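Local structure of phosphoribosylformylglycinamidine synthase 2 (Thermus thermophilus, 3VIU) at residues W78-P90 with T101-A115. The protein is a PurM-like protein with two tandem pairs of AIR synthase-related domains that binds adenosine-5'-diphosphate and magnesium. Numbering follows the deposited sequence.
With ADP (adenosine-5'-diphosphate), chain B; PO4 (phosphate ion), chain C.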
loop_
_atom_site.group_PDB
_atom_site.type_symbol
_atom_site.label_atom_id
_atom_site.label_comp_id
_atom_site.label_asym_id
_atom_site.label_seq_id
_atom_site.Cartn_x
_atom_site.Cartn_y
_atom_site.Cartn_z
ATOM N N TRP A 78 15.695 -10.417 12.974
ATOM C CA TRP A 78 14.352 -10.321 12.410
ATOM C C TRP A 78 14.303 -9.691 11.028
ATOM O O TRP A 78 15.161 -8.892 10.657
ATOM C CB TRP A 78 13.430 -9.526 13.320
ATOM C CG TRP A 78 13.297 -10.080 14.672
ATOM C CD1 TRP A 78 14.041 -9.756 15.762
ATOM C CD2 TRP A 78 12.330 -11.035 15.110
ATOM N NE1 TRP A 78 13.594 -10.447 16.860
ATOM C CE2 TRP A 78 12.543 -11.241 16.486
ATOM C CE3 TRP A 78 11.302 -11.739 14.472
ATOM C CZ2 TRP A 78 11.764 -12.120 17.243
ATOM C CZ3 TRP A 78 10.527 -12.616 15.224
ATOM C CH2 TRP A 78 10.763 -12.796 16.596
ATOM N N ALA A 79 13.275 -10.061 10.273
ATOM C CA ALA A 79 13.057 -9.540 8.927
ATOM C C ALA A 79 11.583 -9.168 8.820
ATOM O O ALA A 79 10.761 -9.602 9.635
ATOM C CB ALA A 79 13.409 -10.599 7.884
ATOM N N VAL A 80 11.247 -8.357 7.823
ATOM C CA VAL A 80 9.869 -7.947 7.621
ATOM C C VAL A 80 9.473 -8.066 6.155
ATOM O O VAL A 80 10.156 -7.552 5.266
ATOM C CB VAL A 80 9.637 -6.493 8.097
ATOM C CG1 VAL A 80 8.291 -5.982 7.612
ATOM C CG2 VAL A 80 9.681 -6.438 9.608
ATOM N N ALA A 81 8.374 -8.767 5.914
ATOM C CA ALA A 81 7.871 -8.932 4.567
ATOM C C ALA A 81 6.679 -8.004 4.433
ATOM O O ALA A 81 5.930 -7.805 5.389
ATOM C CB ALA A 81 7.437 -10.372 4.338
ATOM N N PHE A 82 6.511 -7.407 3.262
ATOM C CA PHE A 82 5.368 -6.545 3.045
ATOM C C PHE A 82 5.102 -6.349 1.569
ATOM O O PHE A 82 5.954 -6.618 0.724
ATOM C CB PHE A 82 5.540 -5.194 3.755
ATOM C CG PHE A 82 6.688 -4.364 3.247
ATOM C CD1 PHE A 82 8.004 -4.721 3.517
ATOM C CD2 PHE A 82 6.451 -3.198 2.530
ATOM C CE1 PHE A 82 9.065 -3.924 3.082
ATOM C CE2 PHE A 82 7.506 -2.395 2.094
ATOM C CZ PHE A 82 8.812 -2.759 2.370
ATOM N N LYS A 83 3.898 -5.885 1.270
ATOM C CA LYS A 83 3.486 -5.661 -0.101
ATOM C C LYS A 83 2.105 -5.023 -0.102
ATOM O O LYS A 83 1.374 -5.092 0.891
ATOM C CB LYS A 83 3.432 -6.995 -0.842
ATOM C CG LYS A 83 3.014 -6.888 -2.287
ATOM C CD LYS A 83 2.649 -8.258 -2.816
ATOM C CE LYS A 83 1.989 -8.169 -4.167
ATOM N NZ LYS A 83 1.438 -9.494 -4.542
ATOM N N ILE A 84 1.757 -4.400 -1.220
ATOM C CA ILE A 84 0.457 -3.767 -1.359
ATOM C C ILE A 84 -0.185 -4.314 -2.631
ATOM O O ILE A 84 0.491 -4.518 -3.641
ATOM C CB ILE A 84 0.596 -2.220 -1.408
ATOM C CG1 ILE A 84 -0.781 -1.565 -1.321
ATOM C CG2 ILE A 84 1.315 -1.792 -2.673
ATOM C CD1 ILE A 84 -0.716 -0.056 -1.220
ATOM N N GLU A 85 -1.483 -4.583 -2.557
ATOM C CA GLU A 85 -2.256 -5.139 -3.670
ATOM C C GLU A 85 -3.462 -4.246 -3.882
ATOM O O GLU A 85 -3.710 -3.340 -3.101
ATOM C CB GLU A 85 -2.788 -6.538 -3.311
ATOM C CG GLU A 85 -2.059 -7.760 -3.863
ATOM C CD GLU A 85 -2.806 -9.062 -3.518
ATOM O OE1 GLU A 85 -2.342 -10.164 -3.894
ATOM O OE2 GLU A 85 -3.874 -8.979 -2.864
ATOM N N SER A 86 -4.228 -4.531 -4.925
ATOM C CA SER A 86 -5.441 -3.776 -5.206
ATOM C C SER A 86 -6.601 -4.740 -5.516
ATOM O O SER A 86 -6.384 -5.869 -5.967
ATOM C CB SER A 86 -5.223 -2.837 -6.395
ATOM O OG SER A 86 -5.305 -3.536 -7.625
ATOM N N HIS A 87 -7.826 -4.297 -5.242
ATOM C CA HIS A 87 -9.033 -5.078 -5.519
ATOM C C HIS A 87 -10.087 -4.057 -5.912
ATOM O O HIS A 87 -11.194 -4.026 -5.364
ATOM C CB HIS A 87 -9.493 -5.871 -4.281
ATOM C CG HIS A 87 -9.377 -7.359 -4.439
ATOM N ND1 HIS A 87 -8.162 -8.011 -4.494
ATOM C CD2 HIS A 87 -10.324 -8.317 -4.585
ATOM C CE1 HIS A 87 -8.366 -9.306 -4.670
ATOM N NE2 HIS A 87 -9.668 -9.517 -4.730
ATOM N N ASN A 88 -9.723 -3.224 -6.880
ATOM C CA ASN A 88 -10.584 -2.157 -7.354
ATOM C C ASN A 88 -11.899 -2.587 -7.979
ATOM O O ASN A 88 -12.957 -2.414 -7.371
ATOM C CB ASN A 88 -9.815 -1.270 -8.331
ATOM C CG ASN A 88 -8.493 -0.779 -7.756
ATOM O OD1 ASN A 88 -8.391 -0.476 -6.561
ATOM N ND2 ASN A 88 -7.479 -0.686 -8.608
ATOM N N HIS A 89 -11.838 -3.141 -9.187
ATOM C CA HIS A 89 -13.046 -3.560 -9.898
ATOM C C HIS A 89 -13.994 -4.407 -9.049
ATOM O O HIS A 89 -15.200 -4.176 -9.035
ATOM C CB HIS A 89 -12.666 -4.292 -11.193
ATOM C CG HIS A 89 -12.031 -3.402 -12.221
ATOM N ND1 HIS A 89 -12.743 -2.458 -12.932
ATOM C CD2 HIS A 89 -10.742 -3.280 -12.623
ATOM C CE1 HIS A 89 -11.921 -1.793 -13.725
ATOM N NE2 HIS A 89 -10.701 -2.271 -13.557
ATOM N N PRO A 90 -13.463 -5.394 -8.317
ATOM C CA PRO A 90 -14.363 -6.209 -7.496
ATOM C C PRO A 90 -15.012 -5.430 -6.347
ATOM O O PRO A 90 -16.162 -5.694 -5.988
ATOM C CB PRO A 90 -13.459 -7.349 -7.016
ATOM C CG PRO A 90 -12.096 -6.713 -6.998
ATOM C CD PRO A 90 -12.087 -5.914 -8.276
ATOM N N THR A 101 -11.941 -9.629 0.585
ATOM C CA THR A 101 -11.165 -10.525 -0.244
ATOM C C THR A 101 -9.811 -9.916 -0.554
ATOM O O THR A 101 -8.823 -10.628 -0.736
ATOM C CB THR A 101 -11.925 -10.836 -1.524
ATOM O OG1 THR A 101 -12.962 -11.772 -1.213
ATOM C CG2 THR A 101 -11.011 -11.428 -2.574
ATOM N N GLY A 102 -9.761 -8.592 -0.604
ATOM C CA GLY A 102 -8.496 -7.935 -0.853
ATOM C C GLY A 102 -7.608 -8.206 0.347
ATOM O O GLY A 102 -6.413 -8.453 0.202
ATOM N N VAL A 103 -8.196 -8.179 1.541
ATOM C CA VAL A 103 -7.441 -8.427 2.761
ATOM C C VAL A 103 -6.967 -9.882 2.860
ATOM O O VAL A 103 -5.817 -10.145 3.224
ATOM C CB VAL A 103 -8.272 -8.050 4.006
ATOM C CG1 VAL A 103 -7.585 -8.527 5.271
ATOM C CG2 VAL A 103 -8.438 -6.549 4.057
ATOM N N GLY A 104 -7.843 -10.825 2.527
ATOM C CA GLY A 104 -7.458 -12.224 2.577
ATOM C C GLY A 104 -6.272 -12.514 1.669
ATOM O O GLY A 104 -5.298 -13.142 2.084
ATOM N N GLY A 105 -6.356 -12.045 0.426
ATOM C CA GLY A 105 -5.288 -12.249 -0.535
ATOM C C GLY A 105 -3.940 -11.671 -0.124
ATOM O O GLY A 105 -2.919 -12.364 -0.189
ATOM N N ILE A 106 -3.920 -10.409 0.299
ATOM C CA ILE A 106 -2.667 -9.778 0.704
ATOM C C ILE A 106 -2.048 -10.552 1.875
ATOM O O ILE A 106 -0.828 -10.710 1.960
ATOM C CB ILE A 106 -2.890 -8.275 1.100
ATOM C CG1 ILE A 106 -1.554 -7.548 1.177
ATOM C CG2 ILE A 106 -3.593 -8.162 2.444
ATOM C CD1 ILE A 106 -0.881 -7.384 -0.156
ATOM N N LEU A 107 -2.903 -11.051 2.760
ATOM C CA LEU A 107 -2.466 -11.812 3.928
ATOM C C LEU A 107 -1.747 -13.092 3.515
ATOM O O LEU A 107 -0.735 -13.470 4.115
ATOM C CB LEU A 107 -3.673 -12.169 4.794
ATOM C CG LEU A 107 -3.895 -11.494 6.149
ATOM C CD1 LEU A 107 -3.290 -10.107 6.184
ATOM C CD2 LEU A 107 -5.405 -11.457 6.419
ATOM N N ARG A 108 -2.278 -13.756 2.493
ATOM C CA ARG A 108 -1.687 -14.992 2.008
ATOM C C ARG A 108 -0.330 -14.763 1.342
ATOM O O ARG A 108 0.570 -15.590 1.475
ATOM C CB ARG A 108 -2.653 -15.700 1.049
ATOM C CG ARG A 108 -3.868 -16.298 1.760
ATOM C CD ARG A 108 -4.631 -17.247 0.855
ATOM N NE ARG A 108 -5.384 -16.551 -0.179
ATOM C CZ ARG A 108 -6.526 -15.903 0.037
ATOM N NH1 ARG A 108 -7.140 -15.295 -0.971
ATOM N NH2 ARG A 108 -7.060 -15.872 1.255
ATOM N N ASP A 109 -0.177 -13.639 0.642
ATOM C CA ASP A 109 1.097 -13.330 -0.003
ATOM C C ASP A 109 2.191 -13.173 1.046
ATOM O O ASP A 109 3.323 -13.601 0.846
ATOM C CB ASP A 109 1.019 -12.030 -0.807
ATOM C CG ASP A 109 0.234 -12.179 -2.088
ATOM O OD1 ASP A 109 0.379 -13.221 -2.761
ATOM O OD2 ASP A 109 -0.516 -11.243 -2.433
ATOM N N ILE A 110 1.847 -12.538 2.158
ATOM C CA ILE A 110 2.793 -12.314 3.238
ATOM C C ILE A 110 3.097 -13.627 3.957
ATOM O O ILE A 110 4.238 -13.885 4.334
ATOM C CB ILE A 110 2.228 -11.291 4.237
ATOM C CG1 ILE A 110 1.956 -9.963 3.515
ATOM C CG2 ILE A 110 3.163 -11.137 5.421
ATOM C CD1 ILE A 110 3.093 -9.470 2.665
HETATM N N MSE A 111 2.074 -14.457 4.143
HETATM C CA MSE A 111 2.242 -15.753 4.799
HETATM C C MSE A 111 3.150 -16.667 4.000
HETATM O O MSE A 111 3.943 -17.415 4.572
HETATM C CB MSE A 111 0.920 -16.498 4.920
HETATM C CG MSE A 111 -0.114 -15.951 5.856
HETATM SE SE MSE A 111 -1.672 -17.092 5.621
HETATM C CE MSE A 111 -2.948 -15.770 5.015
ATOM N N SER A 112 3.005 -16.637 2.677
ATOM C CA SER A 112 3.799 -17.517 1.836
ATOM C C SER A 112 5.294 -17.289 2.004
ATOM O O SER A 112 6.084 -18.186 1.725
ATOM C CB SER A 112 3.380 -17.395 0.366
ATOM O OG SER A 112 3.798 -16.175 -0.200
HETATM N N MSE A 113 5.680 -16.103 2.474
HETATM C CA MSE A 113 7.093 -15.797 2.709
HETATM C C MSE A 113 7.520 -16.380 4.061
HETATM O O MSE A 113 8.697 -16.328 4.429
HETATM C CB MSE A 113 7.339 -14.287 2.742
HETATM C CG MSE A 113 6.966 -13.542 1.487
HETATM SE SE MSE A 113 7.709 -14.282 -0.143
HETATM C CE MSE A 113 9.594 -13.956 0.161
ATOM N N GLY A 114 6.552 -16.919 4.799
ATOM C CA GLY A 114 6.828 -17.488 6.104
ATOM C C GLY A 114 6.812 -16.416 7.175
ATOM O O GLY A 114 7.328 -16.607 8.279
ATOM N N ALA A 115 6.218 -15.275 6.839
ATOM C CA ALA A 115 6.125 -14.151 7.762
ATOM C C ALA A 115 4.727 -14.082 8.357
ATOM O O ALA A 115 3.731 -14.157 7.638
ATOM C CB ALA A 115 6.441 -12.855 7.043
HETATM P PB ADP B . -0.064 -11.775 -6.658
HETATM O O1B ADP B . -0.926 -12.028 -7.846
HETATM O O2B ADP B . -0.748 -10.646 -5.736
HETATM O O3B ADP B . 0.102 -13.217 -5.799
HETATM P PA ADP B . 1.410 -10.533 -8.589
HETATM O O1A ADP B . 1.594 -11.557 -9.654
HETATM O O2A ADP B . 0.003 -9.767 -8.839
HETATM O O3A ADP B . 1.424 -11.263 -7.118
HETATM O "O5'" ADP B . 2.592 -9.405 -8.615
HETATM C "C5'" ADP B . 3.594 -9.779 -9.581
HETATM C "C4'" ADP B . 5.047 -9.600 -9.051
HETATM O "O4'" ADP B . 5.641 -8.362 -9.558
HETATM C "C3'" ADP B . 5.161 -9.513 -7.507
HETATM O "O3'" ADP B . 6.401 -10.096 -7.084
HETATM C "C2'" ADP B . 5.089 -8.011 -7.235
HETATM O "O2'" ADP B . 5.696 -7.655 -5.990
HETATM C "C1'" ADP B . 5.795 -7.406 -8.451
HETATM N N9 ADP B . 5.231 -6.097 -8.809
HETATM C C8 ADP B . 4.047 -5.872 -9.455
HETATM N N7 ADP B . 3.852 -4.595 -9.618
HETATM C C5 ADP B . 4.890 -3.914 -9.089
HETATM C C6 ADP B . 5.233 -2.543 -8.966
HETATM N N6 ADP B . 4.393 -1.562 -9.463
HETATM N N1 ADP B . 6.393 -2.216 -8.356
HETATM C C2 ADP B . 7.221 -3.152 -7.867
HETATM N N3 ADP B . 6.935 -4.452 -7.963
HETATM C C4 ADP B . 5.797 -4.872 -8.558
HETATM P P PO4 C . -7.939 -4.675 -9.892
HETATM O O1 PO4 C . -7.625 -4.012 -8.607
HETATM O O2 PO4 C . -9.332 -4.359 -10.283
HETATM O O3 PO4 C . -7.011 -4.188 -10.938
HETATM O O4 PO4 C . -7.786 -6.145 -9.741
#
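Ala81, Lys83 and Glu85 of strand 78-86 face Ile106, Asp109 and Ile110 of helix 101-112 in a buried strand-on-helix contact, polar along the flank that meets ADP. The two run roughly antiparallel at 148°, their axes 8.1 Å apart, and the strand lies inside a mixed sheet between strands 70-75 and 172-182. Ala81 is small enough to let the chain close in: its CB lies 3.8 Å from Ala115 CB, just beyond the Schellman turn that Gly114 makes with positive phi. The isoleucines reach over with the tips of their longer arms, Ile110 CD1 against Phe82 CA and Ile106 CD1 3.4 Å from Lys83 O. Fully extended, with chi1 at -180° turning CG away from the backbone N, Lys83 carries NZ to the diphosphate, giving hydrogen bonds to O2B (2.7 Å) and O3A of ADP, while a weaker salt bridge reaches Asp109 OD2 at 3.4 Å. Glu85 and Asp109 approach from opposite directions with carboxylate planes 86° apart; Glu85 OE1 sits 2.6 Å from Asp109 OD2. Where the strand ends, glycine lets the helix come near: Gly102 CA lies over one face of the His87 ring, 3.8 Å from its centroid, a CH-pi contact. This acidic pair with its lysine forms part of the ADP pocket in a PurM-like N-terminal domain.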